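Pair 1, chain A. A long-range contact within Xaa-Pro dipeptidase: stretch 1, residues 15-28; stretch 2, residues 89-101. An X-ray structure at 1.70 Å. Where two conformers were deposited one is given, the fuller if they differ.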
# COMPACT_ATOMS: atom_id res chain seq x y z
N SER A 15 -20.45 4.30 -10.13
CA SER A 15 -19.86 3.25 -9.32
C SER A 15 -20.54 3.13 -7.95
O SER A 15 -20.13 2.31 -7.12
CB SER A 15 -18.37 3.55 -9.11
OG SER A 15 -17.67 3.43 -10.33
N GLY A 16 -21.57 3.93 -7.70
CA GLY A 16 -22.31 3.88 -6.44
C GLY A 16 -21.59 4.55 -5.27
O GLY A 16 -21.88 4.25 -4.11
N LEU A 17 -20.67 5.47 -5.58
CA LEU A 17 -19.94 6.22 -4.56
C LEU A 17 -20.45 7.65 -4.44
O LEU A 17 -20.99 8.21 -5.39
CB LEU A 17 -18.44 6.27 -4.91
CG LEU A 17 -17.74 4.95 -5.22
CD1 LEU A 17 -16.38 5.21 -5.87
CD2 LEU A 17 -17.61 4.14 -3.95
N ASP A 18 -20.24 8.26 -3.27
CA ASP A 18 -20.61 9.65 -3.02
C ASP A 18 -19.42 10.60 -3.15
O ASP A 18 -19.61 11.80 -3.34
CB ASP A 18 -21.24 9.77 -1.64
CG ASP A 18 -22.40 8.82 -1.48
OD1 ASP A 18 -23.38 8.98 -2.22
OD2 ASP A 18 -22.33 7.89 -0.65
N ALA A 19 -18.22 10.04 -3.06
CA ALA A 19 -16.97 10.81 -3.23
C ALA A 19 -15.83 9.83 -3.47
O ALA A 19 -15.98 8.61 -3.29
CB ALA A 19 -16.69 11.68 -2.01
N MSE A 20 -14.70 10.38 -3.90
CA MSE A 20 -13.50 9.61 -4.10
C MSE A 20 -12.31 10.37 -3.60
O MSE A 20 -12.17 11.59 -3.86
CB MSE A 20 -13.34 9.36 -5.59
CG MSE A 20 -12.04 8.65 -5.78
SE MSE A 20 -12.20 7.49 -7.31
CE MSE A 20 -10.48 6.57 -7.07
N LEU A 21 -11.46 9.65 -2.90
CA LEU A 21 -10.14 10.14 -2.50
C LEU A 21 -9.13 9.67 -3.53
O LEU A 21 -8.98 8.46 -3.78
CB LEU A 21 -9.75 9.56 -1.14
CG LEU A 21 -8.34 9.91 -0.66
CD1 LEU A 21 -8.20 11.42 -0.49
CD2 LEU A 21 -8.07 9.17 0.64
N ILE A 22 -8.45 10.61 -4.16
CA ILE A 22 -7.40 10.29 -5.11
C ILE A 22 -6.02 10.46 -4.45
O ILE A 22 -5.69 11.54 -3.95
CB ILE A 22 -7.51 11.16 -6.38
CG1 ILE A 22 -8.90 10.97 -7.00
CG2 ILE A 22 -6.44 10.79 -7.40
CD1 ILE A 22 -9.86 12.04 -6.63
N SER A 23 -5.25 9.38 -4.44
CA SER A 23 -3.95 9.31 -3.75
C SER A 23 -2.75 9.09 -4.71
O SER A 23 -1.60 9.36 -4.32
CB SER A 23 -3.96 8.18 -2.72
OG SER A 23 -4.99 8.35 -1.74
N ASP A 24 -3.01 8.55 -5.89
CA ASP A 24 -1.97 8.30 -6.91
C ASP A 24 -1.62 9.66 -7.51
O ASP A 24 -2.49 10.35 -8.02
CB ASP A 24 -2.53 7.31 -7.97
CG ASP A 24 -1.52 6.94 -9.06
OD1 ASP A 24 -0.70 7.79 -9.45
OD2 ASP A 24 -1.57 5.80 -9.56
N LEU A 25 -0.36 10.05 -7.41
CA LEU A 25 0.06 11.37 -7.86
C LEU A 25 -0.15 11.62 -9.36
O LEU A 25 -0.45 12.75 -9.76
CB LEU A 25 1.51 11.64 -7.47
CG LEU A 25 1.75 11.66 -5.96
CD1 LEU A 25 3.23 11.90 -5.71
CD2 LEU A 25 0.90 12.70 -5.25
N ILE A 26 -0.08 10.57 -10.18
CA ILE A 26 -0.41 10.69 -11.60
C ILE A 26 -1.86 11.14 -11.74
O ILE A 26 -2.18 12.01 -12.52
CB ILE A 26 -0.19 9.35 -12.36
CG1 ILE A 26 1.29 8.98 -12.36
CG2 ILE A 26 -0.70 9.46 -13.79
CD1 ILE A 26 1.57 7.57 -12.86
N ASN A 27 -2.75 10.55 -10.95
CA ASN A 27 -4.16 10.90 -11.02
C ASN A 27 -4.48 12.25 -10.39
O ASN A 27 -5.39 12.97 -10.86
CB ASN A 27 -4.98 9.79 -10.39
CG ASN A 27 -4.94 8.53 -11.23
OD1 ASN A 27 -4.62 8.57 -12.44
ND2 ASN A 27 -5.25 7.41 -10.61
N VAL A 28 -3.77 12.59 -9.32
CA VAL A 28 -3.93 13.90 -8.70
C VAL A 28 -3.55 14.97 -9.73
O VAL A 28 -4.30 15.93 -9.94
CB VAL A 28 -3.06 14.04 -7.44
CG1 VAL A 28 -3.05 15.47 -6.94
CG2 VAL A 28 -3.54 13.13 -6.31
N GLY A 89 -20.63 14.16 5.35
CA GLY A 89 -21.71 13.18 5.26
C GLY A 89 -21.64 12.20 4.10
O GLY A 89 -22.63 11.62 3.70
N VAL A 90 -20.44 11.98 3.59
CA VAL A 90 -20.23 11.05 2.48
C VAL A 90 -20.51 9.62 2.94
O VAL A 90 -19.90 9.16 3.88
CB VAL A 90 -18.77 11.21 1.98
CG1 VAL A 90 -18.35 10.08 1.05
CG2 VAL A 90 -18.64 12.54 1.27
N GLY A 91 -21.44 8.93 2.28
CA GLY A 91 -21.78 7.55 2.67
C GLY A 91 -20.75 6.53 2.24
O GLY A 91 -20.33 5.68 3.04
N LYS A 92 -20.37 6.60 0.97
CA LYS A 92 -19.37 5.71 0.41
C LYS A 92 -18.24 6.52 -0.22
O LYS A 92 -18.46 7.31 -1.16
CB LYS A 92 -20.01 4.77 -0.60
CG LYS A 92 -21.05 3.85 0.05
CD LYS A 92 -21.48 2.76 -0.91
CE LYS A 92 -22.43 1.78 -0.23
NZ LYS A 92 -22.93 0.78 -1.21
N LEU A 93 -17.03 6.33 0.31
CA LEU A 93 -15.83 7.07 -0.13
C LEU A 93 -14.91 6.09 -0.84
O LEU A 93 -14.41 5.14 -0.22
CB LEU A 93 -15.10 7.65 1.08
CG LEU A 93 -13.78 8.38 0.77
CD1 LEU A 93 -14.01 9.54 -0.17
CD2 LEU A 93 -13.11 8.85 2.04
N GLY A 94 -14.71 6.30 -2.13
CA GLY A 94 -13.78 5.48 -2.88
C GLY A 94 -12.35 5.85 -2.51
O GLY A 94 -12.08 7.00 -2.17
N PHE A 95 -11.46 4.87 -2.55
CA PHE A 95 -10.02 5.13 -2.37
C PHE A 95 -9.24 4.24 -3.30
O PHE A 95 -9.76 3.24 -3.82
CB PHE A 95 -9.59 4.92 -0.91
CG PHE A 95 -9.56 3.47 -0.49
CD1 PHE A 95 -10.72 2.85 -0.03
CD2 PHE A 95 -8.39 2.74 -0.55
CE1 PHE A 95 -10.70 1.51 0.35
CE2 PHE A 95 -8.37 1.41 -0.17
CZ PHE A 95 -9.52 0.79 0.27
N GLU A 96 -7.98 4.60 -3.51
CA GLU A 96 -7.16 3.88 -4.47
C GLU A 96 -6.33 2.80 -3.78
O GLU A 96 -5.23 3.03 -3.28
CB GLU A 96 -6.32 4.85 -5.28
CG GLU A 96 -7.17 5.76 -6.13
CD GLU A 96 -6.36 6.74 -6.96
OE1 GLU A 96 -5.57 7.50 -6.36
OE2 GLU A 96 -6.54 6.77 -8.20
N SER A 97 -6.90 1.61 -3.75
CA SER A 97 -6.27 0.47 -3.10
C SER A 97 -4.96 0.03 -3.76
O SER A 97 -4.19 -0.68 -3.13
CB SER A 97 -7.27 -0.70 -3.03
OG SER A 97 -7.69 -1.05 -4.32
N HIS A 98 -4.69 0.47 -4.99
CA HIS A 98 -3.43 0.15 -5.65
C HIS A 98 -2.23 0.96 -5.13
O HIS A 98 -1.08 0.61 -5.40
CB HIS A 98 -3.53 0.29 -7.18
CG HIS A 98 -3.51 1.71 -7.67
ND1 HIS A 98 -4.60 2.54 -7.60
CD2 HIS A 98 -2.51 2.43 -8.24
CE1 HIS A 98 -4.28 3.72 -8.11
NE2 HIS A 98 -3.02 3.68 -8.50
N VAL A 99 -2.50 2.01 -4.37
CA VAL A 99 -1.44 2.83 -3.82
C VAL A 99 -1.52 3.07 -2.30
O VAL A 99 -0.50 3.19 -1.65
CB VAL A 99 -1.34 4.16 -4.60
CG1 VAL A 99 -2.32 5.18 -4.07
CG2 VAL A 99 0.08 4.69 -4.55
N VAL A 100 -2.72 3.12 -1.73
CA VAL A 100 -2.86 3.31 -0.28
C VAL A 100 -2.31 2.06 0.43
O VAL A 100 -2.64 0.92 0.07
CB VAL A 100 -4.33 3.60 0.13
CG1 VAL A 100 -4.52 3.61 1.65
CG2 VAL A 100 -4.82 4.91 -0.49
N THR A 101 -1.46 2.26 1.44
CA THR A 101 -0.87 1.15 2.19
C THR A 101 -1.84 0.62 3.24
O THR A 101 -2.84 1.27 3.54
CB THR A 101 0.44 1.54 2.90
OG1 THR A 101 0.16 2.52 3.91
CG2 THR A 101 1.47 2.08 1.88
O HOH W 1 -23.76 2.35 -3.67
O HOH W 2 -7.16 6.93 -2.32

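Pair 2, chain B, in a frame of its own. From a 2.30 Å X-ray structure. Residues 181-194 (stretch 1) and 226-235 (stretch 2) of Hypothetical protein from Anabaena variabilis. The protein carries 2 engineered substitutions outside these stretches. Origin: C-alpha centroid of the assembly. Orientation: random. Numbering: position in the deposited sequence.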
# COMPACT_ATOMS: atom_id res chain seq x y z
N GLY B 181 -1.45 23.56 26.35
CA GLY B 181 -1.71 24.79 25.61
C GLY B 181 -1.39 24.85 24.15
O GLY B 181 -1.50 25.91 23.54
N TRP B 182 -0.98 23.72 23.59
CA TRP B 182 -0.72 23.66 22.16
C TRP B 182 -2.01 23.42 21.39
O TRP B 182 -2.94 22.76 21.88
CB TRP B 182 0.27 22.54 21.83
CG TRP B 182 1.70 22.89 22.02
CD1 TRP B 182 2.45 23.70 21.23
CD2 TRP B 182 2.59 22.41 23.03
NE1 TRP B 182 3.73 23.78 21.68
CE2 TRP B 182 3.85 22.99 22.80
CE3 TRP B 182 2.44 21.55 24.11
CZ2 TRP B 182 4.96 22.75 23.61
CZ3 TRP B 182 3.55 21.31 24.92
CH2 TRP B 182 4.79 21.90 24.66
N ARG B 183 -2.08 23.98 20.19
CA ARG B 183 -3.18 23.70 19.28
C ARG B 183 -2.82 22.36 18.65
O ARG B 183 -1.95 22.30 17.79
CB ARG B 183 -3.31 24.78 18.22
CG ARG B 183 -3.79 26.11 18.78
CD ARG B 183 -3.91 27.13 17.67
NE ARG B 183 -4.61 26.49 16.55
CZ ARG B 183 -5.93 26.40 16.42
NH1 ARG B 183 -6.75 26.97 17.30
NH2 ARG B 183 -6.45 25.76 15.38
N SER B 184 -3.47 21.29 19.12
CA SER B 184 -3.18 19.91 18.74
C SER B 184 -4.34 19.25 17.99
O SER B 184 -5.52 19.51 18.29
CB SER B 184 -2.88 19.10 20.02
OG SER B 184 -2.54 17.75 19.74
N LYS B 185 -4.00 18.44 16.98
CA LYS B 185 -5.00 17.68 16.25
C LYS B 185 -4.59 16.22 16.07
O LYS B 185 -3.45 15.93 15.70
CB LYS B 185 -5.28 18.25 14.87
CG LYS B 185 -6.70 17.86 14.43
CD LYS B 185 -6.97 17.95 12.98
CE LYS B 185 -8.49 17.90 12.71
NZ LYS B 185 -9.28 16.95 13.54
N PHE B 186 -5.53 15.31 16.34
CA PHE B 186 -5.35 13.88 16.14
C PHE B 186 -5.94 13.54 14.77
O PHE B 186 -7.02 14.01 14.44
CB PHE B 186 -6.06 13.10 17.25
CG PHE B 186 -6.19 11.62 16.95
CD1 PHE B 186 -5.13 10.77 17.17
CD2 PHE B 186 -7.38 11.10 16.44
CE1 PHE B 186 -5.24 9.41 16.86
CE2 PHE B 186 -7.50 9.76 16.14
CZ PHE B 186 -6.42 8.91 16.35
N LEU B 187 -5.22 12.74 13.97
CA LEU B 187 -5.65 12.33 12.62
C LEU B 187 -5.79 10.82 12.53
O LEU B 187 -4.84 10.09 12.77
CB LEU B 187 -4.67 12.82 11.56
CG LEU B 187 -4.59 14.33 11.43
CD1 LEU B 187 -3.53 14.70 10.43
CD2 LEU B 187 -5.93 14.91 11.04
N ALA B 188 -7.00 10.37 12.21
CA ALA B 188 -7.33 8.95 12.16
C ALA B 188 -6.94 8.35 10.82
O ALA B 188 -7.15 8.97 9.79
CB ALA B 188 -8.83 8.74 12.41
N THR B 189 -6.40 7.14 10.87
CA THR B 189 -5.91 6.43 9.70
C THR B 189 -6.43 4.96 9.58
O THR B 189 -5.97 4.19 8.72
CB THR B 189 -4.39 6.39 9.75
OG1 THR B 189 -3.98 5.72 10.94
CG2 THR B 189 -3.82 7.80 9.74
N GLY B 190 -7.40 4.58 10.43
CA GLY B 190 -8.01 3.25 10.40
C GLY B 190 -9.50 3.39 10.67
O GLY B 190 -9.96 4.46 11.08
N GLN B 191 -10.25 2.32 10.44
CA GLN B 191 -11.73 2.36 10.62
C GLN B 191 -12.17 2.76 12.04
O GLN B 191 -13.10 3.57 12.21
CB GLN B 191 -12.43 1.05 10.16
CG GLN B 191 -12.20 -0.23 11.00
CD GLN B 191 -10.82 -0.81 10.83
OE1 GLN B 191 -10.06 -0.38 9.97
NE2 GLN B 191 -10.49 -1.81 11.64
N THR B 192 -11.50 2.21 13.05
CA THR B 192 -11.78 2.55 14.44
C THR B 192 -11.56 4.03 14.69
O THR B 192 -12.42 4.71 15.25
CB THR B 192 -10.89 1.77 15.42
OG1 THR B 192 -11.07 0.37 15.22
CG2 THR B 192 -11.20 2.12 16.85
N GLY B 193 -10.39 4.52 14.27
CA GLY B 193 -10.05 5.92 14.44
C GLY B 193 -11.04 6.82 13.74
O GLY B 193 -11.42 7.85 14.28
N VAL B 194 -11.45 6.43 12.53
CA VAL B 194 -12.42 7.21 11.75
C VAL B 194 -13.79 7.18 12.43
O VAL B 194 -14.49 8.19 12.43
CB VAL B 194 -12.51 6.72 10.30
CG1 VAL B 194 -13.63 7.43 9.54
CG2 VAL B 194 -11.18 6.94 9.59
N TYR B 226 -2.61 24.02 12.98
CA TYR B 226 -2.23 23.49 14.28
C TYR B 226 -0.72 23.58 14.48
O TYR B 226 0.04 23.75 13.52
CB TYR B 226 -2.76 22.03 14.40
CG TYR B 226 -4.28 21.97 14.42
CD1 TYR B 226 -5.02 21.89 13.25
CD2 TYR B 226 -4.98 22.02 15.62
CE1 TYR B 226 -6.42 21.87 13.26
CE2 TYR B 226 -6.37 22.00 15.65
CZ TYR B 226 -7.08 21.92 14.46
OH TYR B 226 -8.46 21.89 14.51
N ASP B 227 -0.30 23.51 15.74
CA ASP B 227 1.11 23.49 16.11
C ASP B 227 1.64 22.05 15.96
O ASP B 227 2.80 21.84 15.67
CB ASP B 227 1.30 23.88 17.58
CG ASP B 227 0.79 25.25 17.90
OD1 ASP B 227 0.94 26.16 17.05
OD2 ASP B 227 0.24 25.42 19.02
N ILE B 228 0.77 21.08 16.19
CA ILE B 228 1.16 19.68 16.12
C ILE B 228 0.05 18.76 15.60
O ILE B 228 -1.11 18.87 16.01
CB ILE B 228 1.66 19.19 17.51
CG1 ILE B 228 2.18 17.74 17.43
CG2 ILE B 228 0.57 19.34 18.59
CD1 ILE B 228 2.92 17.27 18.71
N LEU B 229 0.44 17.88 14.69
CA LEU B 229 -0.44 16.84 14.16
C LEU B 229 0.04 15.50 14.70
O LEU B 229 1.24 15.21 14.64
CB LEU B 229 -0.46 16.82 12.63
CG LEU B 229 -1.46 17.75 11.92
CD1 LEU B 229 -1.37 19.16 12.37
CD2 LEU B 229 -1.29 17.66 10.44
N HIS B 230 -0.89 14.71 15.23
CA HIS B 230 -0.62 13.36 15.72
C HIS B 230 -1.26 12.35 14.76
O HIS B 230 -2.47 12.11 14.82
CB HIS B 230 -1.20 13.16 17.13
CG HIS B 230 -0.77 14.20 18.10
ND1 HIS B 230 0.32 14.04 18.93
CD2 HIS B 230 -1.26 15.44 18.36
CE1 HIS B 230 0.48 15.14 19.66
NE2 HIS B 230 -0.47 16.00 19.34
N ILE B 231 -0.46 11.79 13.87
CA ILE B 231 -0.96 10.83 12.90
C ILE B 231 -1.01 9.40 13.50
O ILE B 231 0.01 8.85 13.93
CB ILE B 231 -0.15 10.84 11.59
CG1 ILE B 231 -0.10 12.25 10.95
CG2 ILE B 231 -0.75 9.84 10.57
CD1 ILE B 231 1.04 13.14 11.36
N GLU B 232 -2.22 8.83 13.55
CA GLU B 232 -2.42 7.47 14.03
C GLU B 232 -1.60 6.49 13.20
O GLU B 232 -1.67 6.50 11.98
CB GLU B 232 -3.91 7.08 13.94
CG GLU B 232 -4.19 5.62 14.32
CD GLU B 232 -5.64 5.20 14.17
OE1 GLU B 232 -6.42 5.96 13.58
OE2 GLU B 232 -5.98 4.08 14.63
N GLY B 233 -0.80 5.66 13.86
CA GLY B 233 -0.03 4.65 13.17
C GLY B 233 -0.87 3.44 12.78
O GLY B 233 -1.96 3.19 13.34
N GLN B 234 -0.35 2.69 11.81
CA GLN B 234 -0.96 1.46 11.33
C GLN B 234 0.15 0.51 10.86
O GLN B 234 1.18 0.94 10.33
CB GLN B 234 -1.92 1.69 10.16
CG GLN B 234 -3.04 2.69 10.38
CD GLN B 234 -4.12 2.22 11.34
OE1 GLN B 234 -4.20 1.03 11.69
NE2 GLN B 234 -5.00 3.14 11.73
N GLY B 235 -0.07 -0.78 11.08
CA GLY B 235 0.85 -1.79 10.64
C GLY B 235 2.17 -1.85 11.38
O GLY B 235 2.29 -1.35 12.49
O HOH W 3 -8.14 3.04 13.50

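Both pairs set two short parallel strands side by side, and in each the first stretch then turns into a helix. Fourteen central residues superpose with an RMSD of 0.9 Å. The strand axes diverge by 26° in pair 1 and 21° in pair 2.

The backbone ladder is shared. In pair 1, A:Gly94 N donates to A:Ala19 O (2.9 Å), and A:Leu21 N donates to A:Gly94 O (2.8 Å). The matching bonds in pair 2 are B:His230 N to B:Lys185 O (2.9 Å) and B:Leu187 N to B:His230 O (2.9 Å). Pair 2 adds a rung, B:Glu232 N to B:Leu187 O (3.0 Å). At that place in pair 1 the strands part: A:Leu21 O and A:Glu96 N lie 4.0 Å apart, and water 2 bonds to both.

The clearest side-chain match is A:Glu96 with B:Glu232. Both reach across to the backbone where the first strand ends. A:Glu96 OE1 accepts from A:Ser23 N (2.7 Å) and A:Asp24 N (2.8 Å), while its OE2 accepts from A:Asn27 ND2 (2.8 Å). B:Glu232 OE1 accepts from B:Thr189 N (3.0 Å), and water 3 links its OE2 to B:Gly193 N. An ideal CB on B:Gly193 would lie 2.3 Å from B:Glu232 OE1, a clash.

The helix starts differ. A:Asp24 caps its helix through OD1, which accepts from A:Ile26 N (2.9 Å). Its OD2 accepts from A:His98 NE2 (2.8 Å). The matching B:Gly190 has no side chain; an ideal CB there would lie 2.5 Å from B:Gln234 NE2, a clash. Here B:Thr189 ties the stretches instead: its OG1 donates to B:Glu232 O (2.7 Å) and accepts from B:Gln234 NE2 (2.9 Å).

A:Gly94 matches B:His230. An ideal CB on A:Gly94 would meet A:Leu17 CD1 at 2.8 Å, so glycine leaves room for that leucine. B:His230 carries a ring, whose NE2 makes a weak bond to B:Ser184 OG (2.7 Å).

At the strand entry, A:Asp18 OD2 accepts from A:Lys92 N (2.9 Å). In pair 2 the carboxylate is on the other stretch: B:Asp227 OD2 accepts from B:Arg183 N (3.0 Å).

A:Val90 matches B:Tyr226. The valine CG1 packs on A:Ala19 CB (3.8 Å). The larger tyrosine ring has B:Lys185 CB over one face, 3.8 Å from the ring centroid, and B:Arg183 NH2 over the opposite face.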